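Local structure of ankyrin repeat and SOCS box protein 11 (Homo sapiens, 4UUC) at residues A[13-24]-A[49-59]; A[129-140]-A[159-170]. The protein serves as the substrate-recognition component of a cullin-5 ubiquitin ligase that targets BIK, DIRAS2 and RPN1 for degradation; this chain is its ankyrin repeat domain. All blocks are in the same frame, centred on the assembly; numbering follows the deposited sequence.

Contact 1: A[13-24]-A[49-59]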
loop_
_atom_site.group_PDB
_atom_site.type_symbol
_atom_site.label_atom_id
_atom_site.label_comp_id
_atom_site.label_asym_id
_atom_site.label_seq_id
_atom_site.Cartn_x
_atom_site.Cartn_y
_atom_site.Cartn_z
ATOM N N ALA A 13 7.099 -1.361 -20.374
ATOM C CA ALA A 13 5.846 -0.732 -19.969
ATOM C C ALA A 13 4.638 -1.478 -20.537
ATOM O O ALA A 13 3.613 -1.613 -19.868
ATOM C CB ALA A 13 5.819 0.719 -20.414
ATOM N N GLN A 14 4.774 -1.957 -21.771
ATOM C CA GLN A 14 3.683 -2.629 -22.476
ATOM C C GLN A 14 3.538 -4.100 -22.104
ATOM O O GLN A 14 2.518 -4.713 -22.401
ATOM C CB GLN A 14 3.884 -2.529 -23.990
ATOM C CG GLN A 14 3.816 -1.118 -24.548
ATOM C CD GLN A 14 2.428 -0.525 -24.480
ATOM O OE1 GLN A 14 1.430 -1.229 -24.639
ATOM N NE2 GLN A 14 2.355 0.780 -24.241
ATOM N N GLY A 15 4.565 -4.668 -21.481
ATOM C CA GLY A 15 4.557 -6.083 -21.157
ATOM C C GLY A 15 4.803 -6.932 -22.393
ATOM O O GLY A 15 4.239 -8.018 -22.544
ATOM N N ARG A 16 5.636 -6.420 -23.292
ATOM C CA ARG A 16 5.979 -7.138 -24.516
ATOM C C ARG A 16 7.264 -7.931 -24.305
ATOM O O ARG A 16 8.346 -7.500 -24.699
ATOM C CB ARG A 16 6.125 -6.168 -25.689
ATOM C CG ARG A 16 4.842 -5.428 -26.037
ATOM C CD ARG A 16 4.404 -5.688 -27.469
ATOM N NE ARG A 16 3.478 -4.662 -27.941
ATOM C CZ ARG A 16 3.113 -4.503 -29.210
ATOM N NH1 ARG A 16 3.588 -5.308 -30.152
ATOM N NH2 ARG A 16 2.270 -3.537 -29.540
ATOM N N LEU A 17 7.129 -9.095 -23.676
ATOM C CA LEU A 17 8.272 -9.906 -23.269
ATOM C C LEU A 17 9.234 -10.269 -24.404
ATOM O O LEU A 17 10.450 -10.178 -24.237
ATOM C CB LEU A 17 7.773 -11.189 -22.597
ATOM C CG LEU A 17 8.856 -12.098 -22.014
ATOM C CD1 LEU A 17 9.623 -11.398 -20.900
ATOM C CD2 LEU A 17 8.251 -13.386 -21.511
ATOM N N LEU A 18 8.707 -10.698 -25.547
ATOM C CA LEU A 18 9.574 -11.129 -26.638
ATOM C C LEU A 18 10.396 -9.958 -27.182
ATOM O O LEU A 18 11.592 -10.107 -27.435
ATOM C CB LEU A 18 8.759 -11.785 -27.751
ATOM C CG LEU A 18 8.013 -13.066 -27.345
ATOM C CD1 LEU A 18 7.425 -13.727 -28.576
ATOM C CD2 LEU A 18 8.891 -14.061 -26.582
ATOM N N ALA A 19 9.772 -8.794 -27.341
ATOM C CA ALA A 19 10.508 -7.602 -27.768
ATOM C C ALA A 19 11.561 -7.211 -26.727
ATOM O O ALA A 19 12.701 -6.890 -27.070
ATOM C CB ALA A 19 9.556 -6.448 -28.017
ATOM N N LEU A 20 11.176 -7.247 -25.456
ATOM C CA LEU A 20 12.094 -6.912 -24.374
ATOM C C LEU A 20 13.323 -7.825 -24.382
ATOM O O LEU A 20 14.459 -7.350 -24.322
ATOM C CB LEU A 20 11.378 -7.002 -23.026
ATOM C CG LEU A 20 12.240 -6.664 -21.814
ATOM C CD1 LEU A 20 11.710 -5.424 -21.110
ATOM C CD2 LEU A 20 12.310 -7.849 -20.869
ATOM N N LYS A 21 13.097 -9.132 -24.460
ATOM C CA LYS A 21 14.195 -10.091 -24.450
ATOM C C LYS A 21 15.050 -9.963 -25.709
ATOM O O LYS A 21 16.260 -10.173 -25.663
ATOM C CB LYS A 21 13.659 -11.516 -24.311
ATOM C CG LYS A 21 13.046 -11.791 -22.946
ATOM C CD LYS A 21 12.457 -13.191 -22.858
ATOM C CE LYS A 21 13.532 -14.246 -22.665
ATOM N NZ LYS A 21 14.123 -14.191 -21.301
ATOM N N THR A 22 14.427 -9.593 -26.822
ATOM C CA THR A 22 15.163 -9.401 -28.067
ATOM C C THR A 22 16.118 -8.221 -27.919
ATOM O O THR A 22 17.288 -8.306 -28.294
ATOM C CB THR A 22 14.212 -9.173 -29.261
ATOM O OG1 THR A 22 13.388 -10.332 -29.444
ATOM C CG2 THR A 22 14.993 -8.919 -30.544
ATOM N N LEU A 23 15.617 -7.122 -27.364
ATOM C CA LEU A 23 16.436 -5.935 -27.129
ATOM C C LEU A 23 17.584 -6.219 -26.156
ATOM O O LEU A 23 18.708 -5.776 -26.374
ATOM C CB LEU A 23 15.566 -4.792 -26.598
ATOM C CG LEU A 23 14.605 -4.174 -27.616
ATOM C CD1 LEU A 23 13.527 -3.348 -26.923
ATOM C CD2 LEU A 23 15.370 -3.318 -28.611
ATOM N N ILE A 24 17.298 -6.953 -25.084
ATOM C CA ILE A 24 18.332 -7.323 -24.123
ATOM C C ILE A 24 19.427 -8.139 -24.810
ATOM O O ILE A 24 20.617 -7.907 -24.587
ATOM C CB ILE A 24 17.734 -8.117 -22.938
ATOM C CG1 ILE A 24 16.884 -7.184 -22.070
ATOM C CG2 ILE A 24 18.835 -8.756 -22.092
ATOM C CD1 ILE A 24 16.054 -7.893 -21.011
ATOM N N HIS A 49 4.125 -6.448 -14.951
ATOM C CA HIS A 49 4.615 -7.426 -15.919
ATOM C C HIS A 49 5.771 -8.250 -15.340
ATOM O O HIS A 49 6.941 -7.902 -15.491
ATOM C CB HIS A 49 5.042 -6.713 -17.206
ATOM C CG HIS A 49 3.979 -5.829 -17.782
ATOM N ND1 HIS A 49 2.695 -6.270 -18.017
ATOM C CD2 HIS A 49 4.007 -4.530 -18.166
ATOM C CE1 HIS A 49 1.978 -5.281 -18.523
ATOM N NE2 HIS A 49 2.752 -4.215 -18.626
ATOM N N VAL A 50 5.434 -9.359 -14.686
ATOM C CA VAL A 50 6.415 -10.122 -13.917
ATOM C C VAL A 50 7.500 -10.774 -14.783
ATOM O O VAL A 50 8.660 -10.826 -14.380
ATOM C CB VAL A 50 5.716 -11.217 -13.059
ATOM C CG1 VAL A 50 5.039 -12.258 -13.941
ATOM C CG2 VAL A 50 6.708 -11.871 -12.105
ATOM N N ALA A 51 7.136 -11.271 -15.964
ATOM C CA ALA A 51 8.109 -11.941 -16.824
ATOM C C ALA A 51 9.151 -10.939 -17.318
ATOM O O ALA A 51 10.351 -11.229 -17.326
ATOM C CB ALA A 51 7.415 -12.626 -18.000
ATOM N N CYS A 52 8.694 -9.751 -17.704
ATOM C CA CYS A 52 9.602 -8.686 -18.111
ATOM C C CYS A 52 10.488 -8.258 -16.943
ATOM O O CYS A 52 11.694 -8.075 -17.105
ATOM C CB CYS A 52 8.823 -7.480 -18.652
ATOM S SG CYS A 52 8.049 -7.745 -20.261
ATOM N N ALA A 53 9.888 -8.101 -15.766
ATOM C CA ALA A 53 10.644 -7.724 -14.576
ATOM C C ALA A 53 11.754 -8.738 -14.294
ATOM O O ALA A 53 12.899 -8.356 -14.060
ATOM C CB ALA A 53 9.719 -7.593 -13.372
ATOM N N LYS A 54 11.424 -10.027 -14.350
ATOM C CA LYS A 54 12.402 -11.066 -14.030
ATOM C C LYS A 54 13.529 -11.103 -15.053
ATOM O O LYS A 54 14.689 -11.286 -14.690
ATOM C CB LYS A 54 11.745 -12.445 -13.943
ATOM C CG LYS A 54 12.700 -13.523 -13.439
ATOM C CD LYS A 54 12.015 -14.864 -13.266
ATOM C CE LYS A 54 12.971 -15.886 -12.663
ATOM N NZ LYS A 54 12.338 -17.221 -12.492
ATOM N N ALA A 55 13.188 -10.931 -16.327
ATOM C CA ALA A 55 14.187 -10.919 -17.389
ATOM C C ALA A 55 15.165 -9.762 -17.186
ATOM O O ALA A 55 16.368 -9.903 -17.410
ATOM C CB ALA A 55 13.516 -10.821 -18.750
ATOM N N LEU A 56 14.644 -8.618 -16.755
ATOM C CA LEU A 56 15.482 -7.459 -16.480
ATOM C C LEU A 56 16.374 -7.724 -15.263
ATOM O O LEU A 56 17.565 -7.404 -15.276
ATOM C CB LEU A 56 14.617 -6.216 -16.254
ATOM C CG LEU A 56 13.918 -5.663 -17.503
ATOM C CD1 LEU A 56 12.786 -4.721 -17.123
ATOM C CD2 LEU A 56 14.912 -4.953 -18.406
ATOM N N LEU A 57 15.799 -8.326 -14.225
ATOM C CA LEU A 57 16.543 -8.648 -13.009
ATOM C C LEU A 57 17.646 -9.669 -13.283
ATOM O O LEU A 57 18.743 -9.571 -12.732
ATOM C CB LEU A 57 15.595 -9.175 -11.927
ATOM C CG LEU A 57 14.716 -8.095 -11.295
ATOM C CD1 LEU A 57 13.556 -8.718 -10.531
ATOM C CD2 LEU A 57 15.538 -7.180 -10.389
ATOM N N GLU A 58 17.345 -10.642 -14.140
ATOM C CA GLU A 58 18.311 -11.669 -14.523
ATOM C C GLU A 58 19.509 -11.062 -15.245
ATOM O O GLU A 58 20.601 -11.631 -15.243
ATOM C CB GLU A 58 17.646 -12.722 -15.415
ATOM C CG GLU A 58 16.783 -13.721 -14.656
ATOM C CD GLU A 58 15.988 -14.643 -15.567
ATOM O OE1 GLU A 58 15.830 -14.328 -16.768
ATOM O OE2 GLU A 58 15.517 -15.691 -15.077
ATOM N N ASN A 59 19.296 -9.903 -15.859
ATOM C CA ASN A 59 20.347 -9.213 -16.595
ATOM C C ASN A 59 20.865 -7.981 -15.850
ATOM O O ASN A 59 21.381 -7.042 -16.458
ATOM C CB ASN A 59 19.841 -8.831 -17.985
ATOM C CG ASN A 59 19.726 -10.030 -18.904
ATOM O OD1 ASN A 59 20.684 -10.394 -19.586
ATOM N ND2 ASN A 59 18.559 -10.664 -18.915
HETATM O O HOH W 1 13.651 -14.779 -18.137
#
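H49 CG lies beside the backbone N, anti to the carbonyl carbon (chi1 -53°), and the ring lies flat against G15: CA of G15 stands 3.4 Å from the centroid of the H49 ring, 10° off its normal, a CH-pi contact. G15, at positive phi, is the C-prime residue of the Schellman motif that ends helix 7-14. At the ring's edge, H49 NE2 gives a weak, bent hydrogen bond to A13 O, 3.0 Å long. L17 and L20 both hold CG anti to the backbone N; L17 CD2 lies 3.7 Å from A51 CB, while L20 CD2 reaches A55 CB at 3.8 Å. C52 SG packs beside the backbone of L17. Farther along, I24 CD1 meets L56 CD2 at 4.1 Å, and I24 CG2 abuts the amide of N59, whose ND2 is tied back to A55 O. The 17-24 part of helix 17-26 and helix 50-58 run nearly parallel, these short segments 12° apart with axes 9.8 Å from each other, as expected for equivalent second helices of ANK 1 and ANK 2. The chemistry is therefore mainly apolar, with the direct polar bond confined to the H49 end and, among exposed side chains, a water that K21 NZ reaches only weakly and that donates to E58 OE1.

Contact 2: A[129-140]-A[159-170]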
loop_
_atom_site.group_PDB
_atom_site.type_symbol
_atom_site.label_atom_id
_atom_site.label_comp_id
_atom_site.label_asym_id
_atom_site.label_seq_id
_atom_site.Cartn_x
_atom_site.Cartn_y
_atom_site.Cartn_z
ATOM N N ASP A 129 2.291 -2.045 12.022
ATOM C CA ASP A 129 1.869 -0.756 12.570
ATOM C C ASP A 129 2.746 0.398 12.087
ATOM O O ASP A 129 2.882 1.405 12.778
ATOM C CB ASP A 129 1.889 -0.789 14.105
ATOM C CG ASP A 129 0.918 -1.795 14.688
ATOM O OD1 ASP A 129 -0.238 -1.868 14.216
ATOM O OD2 ASP A 129 1.315 -2.519 15.626
ATOM N N HIS A 130 3.340 0.257 10.906
ATOM C CA HIS A 130 4.227 1.290 10.380
ATOM C C HIS A 130 3.467 2.576 10.069
ATOM O O HIS A 130 2.722 2.634 9.092
ATOM C CB HIS A 130 4.938 0.800 9.116
ATOM C CG HIS A 130 5.913 1.787 8.553
ATOM N ND1 HIS A 130 6.321 1.763 7.235
ATOM C CD2 HIS A 130 6.564 2.826 9.129
ATOM C CE1 HIS A 130 7.181 2.744 7.025
ATOM N NE2 HIS A 130 7.346 3.405 8.158
ATOM N N GLU A 131 3.659 3.607 10.890
ATOM C CA GLU A 131 2.997 4.886 10.647
ATOM C C GLU A 131 3.871 5.808 9.811
ATOM O O GLU A 131 4.833 6.382 10.314
ATOM C CB GLU A 131 2.626 5.594 11.954
ATOM C CG GLU A 131 1.882 6.919 11.708
ATOM C CD GLU A 131 1.447 7.636 12.978
ATOM O OE1 GLU A 131 1.592 7.067 14.080
ATOM O OE2 GLU A 131 0.953 8.778 12.865
ATOM N N VAL A 132 3.527 5.952 8.537
ATOM C CA VAL A 132 4.169 6.944 7.683
ATOM C C VAL A 132 3.602 8.314 8.047
ATOM O O VAL A 132 2.384 8.483 8.100
ATOM C CB VAL A 132 3.946 6.641 6.186
ATOM C CG1 VAL A 132 4.401 7.809 5.317
ATOM C CG2 VAL A 132 4.690 5.378 5.802
ATOM N N PRO A 133 4.478 9.293 8.327
ATOM C CA PRO A 133 3.970 10.615 8.716
ATOM C C PRO A 133 2.931 11.164 7.743
ATOM O O PRO A 133 3.144 11.141 6.531
ATOM C CB PRO A 133 5.233 11.485 8.721
ATOM C CG PRO A 133 6.329 10.532 9.050
ATOM C CD PRO A 133 5.953 9.242 8.366
ATOM N N GLN A 134 1.803 11.601 8.296
ATOM C CA GLN A 134 0.694 12.203 7.551
ATOM C C GLN A 134 -0.122 11.215 6.698
ATOM O O GLN A 134 -1.209 11.562 6.234
ATOM C CB GLN A 134 1.212 13.347 6.674
ATOM C CG GLN A 134 2.015 14.382 7.455
ATOM C CD GLN A 134 1.244 14.926 8.647
ATOM O OE1 GLN A 134 0.095 15.347 8.512
ATOM N NE2 GLN A 134 1.861 14.895 9.822
ATOM N N LEU A 135 0.378 9.994 6.509
ATOM C CA LEU A 135 -0.380 8.943 5.822
ATOM C C LEU A 135 -1.075 8.026 6.815
ATOM O O LEU A 135 -2.191 7.558 6.582
ATOM C CB LEU A 135 0.533 8.100 4.931
ATOM C CG LEU A 135 0.610 8.415 3.439
ATOM C CD1 LEU A 135 1.532 7.407 2.763
ATOM C CD2 LEU A 135 -0.760 8.407 2.778
ATOM N N GLY A 136 -0.387 7.745 7.914
ATOM C CA GLY A 136 -0.914 6.865 8.938
ATOM C C GLY A 136 -0.398 5.449 8.809
ATOM O O GLY A 136 0.516 5.165 8.035
ATOM N N THR A 137 -0.988 4.561 9.600
ATOM C CA THR A 137 -0.674 3.145 9.576
ATOM C C THR A 137 -1.394 2.455 8.421
ATOM O O THR A 137 -2.308 3.030 7.825
ATOM C CB THR A 137 -1.108 2.472 10.875
ATOM O OG1 THR A 137 -2.513 2.683 11.036
ATOM C CG2 THR A 137 -0.360 3.050 12.080
ATOM N N PRO A 138 -1.002 1.210 8.109
ATOM C CA PRO A 138 -1.746 0.463 7.092
ATOM C C PRO A 138 -3.235 0.336 7.425
ATOM O O PRO A 138 -4.072 0.446 6.529
ATOM C CB PRO A 138 -1.053 -0.903 7.090
ATOM C CG PRO A 138 0.348 -0.602 7.527
ATOM C CD PRO A 138 0.209 0.487 8.543
ATOM N N LEU A 139 -3.566 0.117 8.694
ATOM C CA LEU A 139 -4.966 0.004 9.087
ATOM C C LEU A 139 -5.706 1.316 8.828
ATOM O O LEU A 139 -6.846 1.315 8.363
ATOM C CB LEU A 139 -5.089 -0.388 10.561
ATOM C CG LEU A 139 -6.519 -0.515 11.089
ATOM C CD1 LEU A 139 -7.302 -1.583 10.332
ATOM C CD2 LEU A 139 -6.486 -0.822 12.583
ATOM N N TYR A 140 -5.055 2.431 9.131
ATOM C CA TYR A 140 -5.646 3.746 8.912
ATOM C C TYR A 140 -5.948 3.988 7.430
ATOM O O TYR A 140 -7.011 4.503 7.079
ATOM C CB TYR A 140 -4.709 4.830 9.443
ATOM C CG TYR A 140 -5.271 6.224 9.367
ATOM C CD1 TYR A 140 -6.087 6.722 10.373
ATOM C CD2 TYR A 140 -4.974 7.051 8.294
ATOM C CE1 TYR A 140 -6.599 8.005 10.306
ATOM C CE2 TYR A 140 -5.479 8.327 8.218
ATOM C CZ TYR A 140 -6.289 8.804 9.220
ATOM O OH TYR A 140 -6.788 10.080 9.123
ATOM N N ALA A 159 -2.867 -5.936 14.130
ATOM C CA ALA A 159 -2.674 -4.499 13.969
ATOM C C ALA A 159 -3.291 -3.733 15.138
ATOM O O ALA A 159 -4.400 -4.045 15.570
ATOM C CB ALA A 159 -3.278 -4.032 12.652
ATOM N N SER A 160 -2.570 -2.741 15.654
ATOM C CA SER A 160 -3.072 -1.923 16.754
ATOM C C SER A 160 -4.301 -1.137 16.311
ATOM O O SER A 160 -4.212 -0.256 15.454
ATOM C CB SER A 160 -1.988 -0.969 17.256
ATOM O OG SER A 160 -2.462 -0.193 18.342
ATOM N N VAL A 161 -5.445 -1.455 16.909
ATOM C CA VAL A 161 -6.726 -0.931 16.449
ATOM C C VAL A 161 -6.832 0.594 16.514
ATOM O O VAL A 161 -7.494 1.197 15.670
ATOM C CB VAL A 161 -7.896 -1.562 17.253
ATOM C CG1 VAL A 161 -7.869 -1.117 18.710
ATOM C CG2 VAL A 161 -9.235 -1.226 16.608
ATOM N N ASP A 162 -6.175 1.217 17.491
ATOM C CA ASP A 162 -6.296 2.661 17.690
ATOM C C ASP A 162 -5.140 3.458 17.071
ATOM O O ASP A 162 -5.135 4.686 17.125
ATOM C CB ASP A 162 -6.390 2.989 19.184
ATOM C CG ASP A 162 -7.726 2.584 19.796
ATOM O OD1 ASP A 162 -8.777 2.773 19.139
ATOM O OD2 ASP A 162 -7.725 2.082 20.941
ATOM N N HIS A 163 -4.173 2.767 16.476
ATOM C CA HIS A 163 -3.014 3.432 15.883
ATOM C C HIS A 163 -3.319 3.880 14.454
ATOM O O HIS A 163 -3.496 3.047 13.562
ATOM C CB HIS A 163 -1.807 2.493 15.905
ATOM C CG HIS A 163 -0.502 3.172 15.627
ATOM N ND1 HIS A 163 0.713 2.540 15.789
ATOM C CD2 HIS A 163 -0.218 4.424 15.193
ATOM C CE1 HIS A 163 1.687 3.372 15.466
ATOM N NE2 HIS A 163 1.149 4.523 15.102
ATOM N N GLY A 164 -3.383 5.191 14.242
ATOM C CA GLY A 164 -3.757 5.736 12.950
ATOM C C GLY A 164 -2.795 6.774 12.406
ATOM O O GLY A 164 -1.660 6.453 12.054
ATOM N N GLN A 165 -3.274 8.014 12.310
ATOM C CA GLN A 165 -2.468 9.151 11.870
ATOM C C GLN A 165 -2.401 10.148 13.024
ATOM O O GLN A 165 -3.286 10.991 13.185
ATOM C CB GLN A 165 -3.062 9.791 10.612
ATOM C CG GLN A 165 -2.123 10.742 9.882
ATOM C CD GLN A 165 -1.968 12.075 10.587
ATOM O OE1 GLN A 165 -0.934 12.353 11.199
ATOM N NE2 GLN A 165 -2.998 12.910 10.506
ATOM N N TRP A 166 -1.341 10.019 13.818
ATOM C CA TRP A 166 -1.192 10.686 15.113
ATOM C C TRP A 166 -2.479 10.513 15.938
ATOM O O TRP A 166 -2.753 9.405 16.394
ATOM C CB TRP A 166 -0.806 12.165 14.954
ATOM C CG TRP A 166 -0.376 12.771 16.279
ATOM C CD1 TRP A 166 0.486 12.223 17.185
ATOM C CD2 TRP A 166 -0.813 14.015 16.850
ATOM N NE1 TRP A 166 0.617 13.043 18.277
ATOM C CE2 TRP A 166 -0.167 14.150 18.097
ATOM C CE3 TRP A 166 -1.682 15.026 16.425
ATOM C CZ2 TRP A 166 -0.365 15.253 18.923
ATOM C CZ3 TRP A 166 -1.876 16.121 17.250
ATOM C CH2 TRP A 166 -1.222 16.224 18.485
ATOM N N LEU A 167 -3.266 11.571 16.133
ATOM C CA LEU A 167 -4.455 11.477 16.991
ATOM C C LEU A 167 -5.718 11.023 16.250
ATOM O O LEU A 167 -6.747 10.755 16.878
ATOM C CB LEU A 167 -4.734 12.819 17.668
ATOM C CG LEU A 167 -3.818 13.234 18.826
ATOM C CD1 LEU A 167 -4.314 14.543 19.412
ATOM C CD2 LEU A 167 -3.716 12.171 19.908
ATOM N N ASP A 168 -5.648 10.950 14.925
ATOM C CA ASP A 168 -6.768 10.459 14.125
ATOM C C ASP A 168 -6.687 8.932 14.069
ATOM O O ASP A 168 -5.813 8.369 13.409
ATOM C CB ASP A 168 -6.734 11.070 12.719
ATOM C CG ASP A 168 -8.125 11.308 12.142
ATOM O OD1 ASP A 168 -8.971 11.919 12.826
ATOM O OD2 ASP A 168 -8.365 10.898 10.990
ATOM N N THR A 169 -7.575 8.261 14.794
ATOM C CA THR A 169 -7.568 6.806 14.841
ATOM C C THR A 169 -8.200 6.245 13.564
ATOM O O THR A 169 -8.872 6.971 12.835
ATOM C CB THR A 169 -8.333 6.262 16.072
ATOM O OG1 THR A 169 -9.743 6.431 15.883
ATOM C CG2 THR A 169 -7.900 6.976 17.353
ATOM N N PRO A 170 -7.973 4.952 13.283
ATOM C CA PRO A 170 -8.655 4.296 12.162
ATOM C C PRO A 170 -10.171 4.449 12.226
ATOM O O PRO A 170 -10.818 4.547 11.182
ATOM C CB PRO A 170 -8.235 2.833 12.316
ATOM C CG PRO A 170 -6.897 2.909 12.954
ATOM C CD PRO A 170 -6.994 4.056 13.921
HETATM O O HOH W 2 -2.289 0.044 13.387
HETATM O O HOH W 3 1.246 11.071 11.111
HETATM O O HOH W 4 -5.249 12.343 8.631
#
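Successive ankyrin loops meet here, where the segment leading into helix 138-144 packs against the one leading into helix 170-175. The carboxylate of E131 spans two partners: OE1 accepts from H163 NE2 at 2.8 Å, in the plane of the imidazole, and OE2 accepts from W166 N at 165°. The extended E131 chain, with chi1 -178°, carries its two oxygens to these donors. T137 CG2 sits over a face of the same imidazole, 3.5 Å from the H163 ring centroid, while T137 OG1 donates to H163 O at 2.7 Å. T137 stands at the N-cap, and its OG1 caps Y140 N. T137 and P138 are matched by T169 and P170, the Thr-Pro pair of the ankyrin TPLH-type signature that starts the first helix of a repeat. The type II' turn from Q165 to D168 precedes the second pair. Q165 CB lies over one face of the Y140 ring, and Y140 OH donates to the anti lone pair of D168 OD2 at 2.6 Å; R176 forms a salt bridge with that same oxygen. L139 CD2 packs on P170 CG at 3.8 Å. Toward A159, S160 N donates to D129 OD1 over 2.9 Å, nearly straight.

Both contacts join neighbouring parts of the ankyrin stack, but through different elements. Contact 1 pairs second helices near the N-terminal end, its centre about 25 Å from the centre of the chain; contact 2 pairs loops and helix starts, its centre about 13 Å from that point. Each is partly buried, with 4 of 14 touching residues buried in the first and 8 of 18 in the second. Helix packing in 13-24/49-59 is chiefly aliphatic, with one weak direct hydrogen bond, whereas 129-140/159-170 has six, one of them weak, and buries more surface, 777 against 549 Å². With centres 37 Å apart, the two share no residues and do not touch.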